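Local coordinates for protein VP24 (White spot syndrome virus, PDB 5HLJ) that serves as a major structural protein of the viral envelope and is probably fixed in the membrane by a transmembrane helix, at residues Y50-G53 with Q54-D58; E153-D156 with D157-H161. All coordinates share one frame; numbering follows the deposited sequence.

Contact 1 (Y50-G53 with Q54-D58); sequences YVAG and QGTSD
G53 to T56 form a type II beta turn just after strand 48-51. The backbone angles support the assignment: Q54 has phi/psi of -56°/145°, and G55 follows with a positive phi, which favours glycine. The bond that would close the turn, from T56 N to G53 O, is long at 3.5 Å and weak. A second and shorter bond comes from the T56 hydroxyl: OG1 donates to G53 O over 2.6 Å, tilted 30° out of the carbonyl plane. OG1 stands anti to the T56 carbonyl carbon and beside its own backbone N, which lets hydroxyl and amide face the same acceptor. From the neighbouring parallel strand 68-72, T71 OG1 also bonds to G53 O and is the other partner of T56 N, so one threonine of the sheet spans both ends of the turn. Q54 projects from the corner, and its OE1 bonds to N35 ND2 of strand 33-42. Beyond the turn, S57 occupies the N-cap of helix 58-61, where its OG makes a weak bond to E60 N. Before the turn, the A52 methyl points at the threonine, with CB 3.5 Å from T56 OG1.

Contact 2 (E153-D156 with D157-H161); sequences EDID and DTNRH
The flat amide of N159 is met in its own plane, D154 O lying only 2° out of it, while the carboxylate of D156 takes both T158 donors on one oxygen. N159 ND2 donates to D154 O over 3.2 Å in an almost straight bond (176°). N159 OD1 accepts from D156 N at 2.9 Å. Held at two points, the amide is fixed against rotation, and its oxygen and nitrogen can be told apart by their partners. Its CG sits between the backbone N and carbonyl carbon of N159 (chi1 65°), which turns the group back over the preceding residues. On the carboxylate, D156 OD1 is met nearly along its C-O axis by T158 N at 2.6 Å, and T158 OG1 reaches its syn side, also at 2.6 Å. Nonpolar contact adds to this: I155 CG2 lies 3.7 Å from R160 CB, the two side chains crossing at about a right angle. The arginine's other end runs away from 153-156, and its NH1 forms a salt bridge with D157 OD1 at 3.2 Å. S88 bonds to I155 O through its OG and to D154 OD1 through its N, tying the loop to a neighbouring one. The D156 carboxylate closing on the amide two residues on is an Asx turn, here in the loop leading into strand 161-170.

How the contacts relate
From the N terminus, the chain first reaches contact 1, where 50-58 turns out of strand 48-51 and leads into helix 58-61, before strand 68-72. Contact 2 comes about a hundred residues later, in the loop between strands 141-151 and 161-170. These two strands are not neighbours in the sheet, so this loop is a connection across the fold and not a tight hairpin. The contacts are in series and neither nest nor cross. Their centres lie 23 Å apart and their nearest atoms about 9 Å. Contact 1 is tied to strands 33-42 and 68-72, and V51 also packs on F175 of a neighbouring subunit; contact 2 is tied to strand 19-28 and the loops around S88 and N126.

Contact 1 (Y50-G53 with Q54-D58)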
# COMPACT_ATOMS: atom_id res chain seq x y z
N TYR A 50 16.57 -15.15 1.49
CA TYR A 50 17.90 -15.10 0.88
C TYR A 50 17.77 -14.57 -0.54
O TYR A 50 17.14 -15.20 -1.40
CB TYR A 50 18.56 -16.49 0.87
CG TYR A 50 20.01 -16.55 0.41
CD1 TYR A 50 21.03 -16.89 1.30
CD2 TYR A 50 20.36 -16.30 -0.92
CE1 TYR A 50 22.35 -16.97 0.89
CE2 TYR A 50 21.68 -16.37 -1.34
CZ TYR A 50 22.67 -16.71 -0.42
OH TYR A 50 23.98 -16.79 -0.84
N VAL A 51 18.40 -13.44 -0.79
CA VAL A 51 18.38 -12.87 -2.11
C VAL A 51 19.70 -13.16 -2.81
O VAL A 51 20.69 -12.46 -2.58
CB VAL A 51 18.11 -11.35 -2.07
CG1 VAL A 51 18.04 -10.77 -3.46
CG2 VAL A 51 16.82 -11.06 -1.30
N ALA A 52 19.72 -14.18 -3.68
CA ALA A 52 20.93 -14.57 -4.40
C ALA A 52 21.36 -13.54 -5.44
O ALA A 52 20.63 -12.59 -5.72
CB ALA A 52 20.73 -15.93 -5.07
N GLY A 53 22.54 -13.74 -6.01
CA GLY A 53 22.99 -12.87 -7.09
C GLY A 53 22.13 -13.00 -8.35
O GLY A 53 21.42 -13.98 -8.54
N GLN A 54 22.21 -12.00 -9.21
CA GLN A 54 21.42 -11.99 -10.44
C GLN A 54 21.65 -13.23 -11.30
O GLN A 54 22.74 -13.77 -11.37
CB GLN A 54 21.74 -10.74 -11.25
CG GLN A 54 23.20 -10.63 -11.62
CD GLN A 54 23.57 -9.22 -12.07
OE1 GLN A 54 23.39 -8.25 -11.32
NE2 GLN A 54 24.09 -9.11 -13.28
N GLY A 55 20.58 -13.67 -11.96
CA GLY A 55 20.65 -14.76 -12.91
C GLY A 55 21.01 -16.13 -12.36
O GLY A 55 21.48 -16.99 -13.10
N THR A 56 20.81 -16.33 -11.06
CA THR A 56 21.10 -17.61 -10.44
C THR A 56 20.23 -18.71 -11.07
O THR A 56 19.02 -18.55 -11.20
CB THR A 56 20.86 -17.56 -8.92
OG1 THR A 56 21.72 -16.56 -8.35
CG2 THR A 56 21.14 -18.88 -8.27
N SER A 57 20.85 -19.81 -11.47
CA SER A 57 20.13 -20.89 -12.12
C SER A 57 19.27 -21.63 -11.12
O SER A 57 19.53 -21.57 -9.92
CB SER A 57 21.09 -21.87 -12.77
OG SER A 57 21.73 -22.64 -11.77
N ASP A 58 18.28 -22.36 -11.61
CA ASP A 58 17.38 -23.07 -10.71
C ASP A 58 18.10 -24.09 -9.83
O ASP A 58 17.75 -24.23 -8.65
CB ASP A 58 16.26 -23.75 -11.51
CG ASP A 58 15.06 -22.80 -11.81
OD1 ASP A 58 15.20 -21.56 -11.65
OD2 ASP A 58 13.99 -23.31 -12.22

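Contact 2 (E153-D156 with D157-H161)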
# COMPACT_ATOMS: atom_id res chain seq x y z
N GLU A 153 9.73 9.13 -17.15
CA GLU A 153 11.07 9.41 -17.66
C GLU A 153 11.93 8.14 -17.69
O GLU A 153 11.76 7.25 -16.84
CB GLU A 153 11.77 10.47 -16.80
CG GLU A 153 11.16 11.89 -16.82
CD GLU A 153 10.77 12.39 -18.22
OE1 GLU A 153 11.51 12.11 -19.20
OE2 GLU A 153 9.73 13.08 -18.34
N ASP A 154 12.86 8.07 -18.64
CA ASP A 154 13.82 6.96 -18.74
C ASP A 154 14.55 6.70 -17.44
O ASP A 154 15.00 7.63 -16.76
CB ASP A 154 14.88 7.23 -19.83
CG ASP A 154 14.36 7.06 -21.25
OD1 ASP A 154 13.50 6.18 -21.53
OD2 ASP A 154 14.84 7.81 -22.11
N ILE A 155 14.71 5.43 -17.12
CA ILE A 155 15.58 5.05 -16.02
C ILE A 155 17.05 5.00 -16.48
O ILE A 155 17.38 4.33 -17.47
CB ILE A 155 15.16 3.70 -15.43
CG1 ILE A 155 13.74 3.81 -14.86
CG2 ILE A 155 16.14 3.25 -14.35
CD1 ILE A 155 13.61 4.85 -13.77
N ASP A 156 17.92 5.72 -15.77
CA ASP A 156 19.35 5.68 -16.02
C ASP A 156 20.10 5.63 -14.69
O ASP A 156 19.54 5.22 -13.67
CB ASP A 156 19.80 6.90 -16.82
CG ASP A 156 19.48 8.21 -16.12
OD1 ASP A 156 19.99 8.44 -15.00
OD2 ASP A 156 18.73 9.03 -16.71
N ASP A 157 21.35 6.08 -14.67
CA ASP A 157 22.18 5.95 -13.47
C ASP A 157 21.88 6.97 -12.39
O ASP A 157 22.35 6.84 -11.27
CB ASP A 157 23.67 6.05 -13.84
CG ASP A 157 24.17 4.83 -14.55
OD1 ASP A 157 24.11 3.74 -13.93
OD2 ASP A 157 24.64 4.96 -15.71
N THR A 158 21.10 8.00 -12.72
CA THR A 158 20.85 9.05 -11.75
C THR A 158 19.63 8.74 -10.87
O THR A 158 19.49 9.31 -9.79
CB THR A 158 20.62 10.42 -12.43
OG1 THR A 158 19.51 10.35 -13.34
CG2 THR A 158 21.86 10.84 -13.19
N ASN A 159 18.77 7.84 -11.34
CA ASN A 159 17.44 7.73 -10.77
C ASN A 159 16.93 6.28 -10.67
O ASN A 159 15.72 6.05 -10.66
CB ASN A 159 16.46 8.57 -11.60
CG ASN A 159 16.29 8.05 -13.03
OD1 ASN A 159 16.88 7.04 -13.41
ND2 ASN A 159 15.46 8.73 -13.82
N ARG A 160 17.84 5.31 -10.61
CA ARG A 160 17.45 3.91 -10.73
C ARG A 160 17.20 3.18 -9.40
O ARG A 160 16.80 2.02 -9.41
CB ARG A 160 18.53 3.14 -11.50
CG ARG A 160 19.84 2.99 -10.73
CD ARG A 160 20.87 2.29 -11.60
NE ARG A 160 21.72 1.41 -10.82
CZ ARG A 160 22.98 1.66 -10.49
NH1 ARG A 160 23.56 2.79 -10.90
NH2 ARG A 160 23.66 0.78 -9.77
N HIS A 161 17.45 3.84 -8.27
CA HIS A 161 17.41 3.16 -6.99
C HIS A 161 16.02 3.11 -6.36
O HIS A 161 15.40 4.15 -6.16
CB HIS A 161 18.38 3.83 -6.03
CG HIS A 161 18.70 3.00 -4.82
ND1 HIS A 161 19.17 1.71 -4.92
CD2 HIS A 161 18.63 3.28 -3.50
CE1 HIS A 161 19.38 1.22 -3.71
NE2 HIS A 161 19.06 2.16 -2.83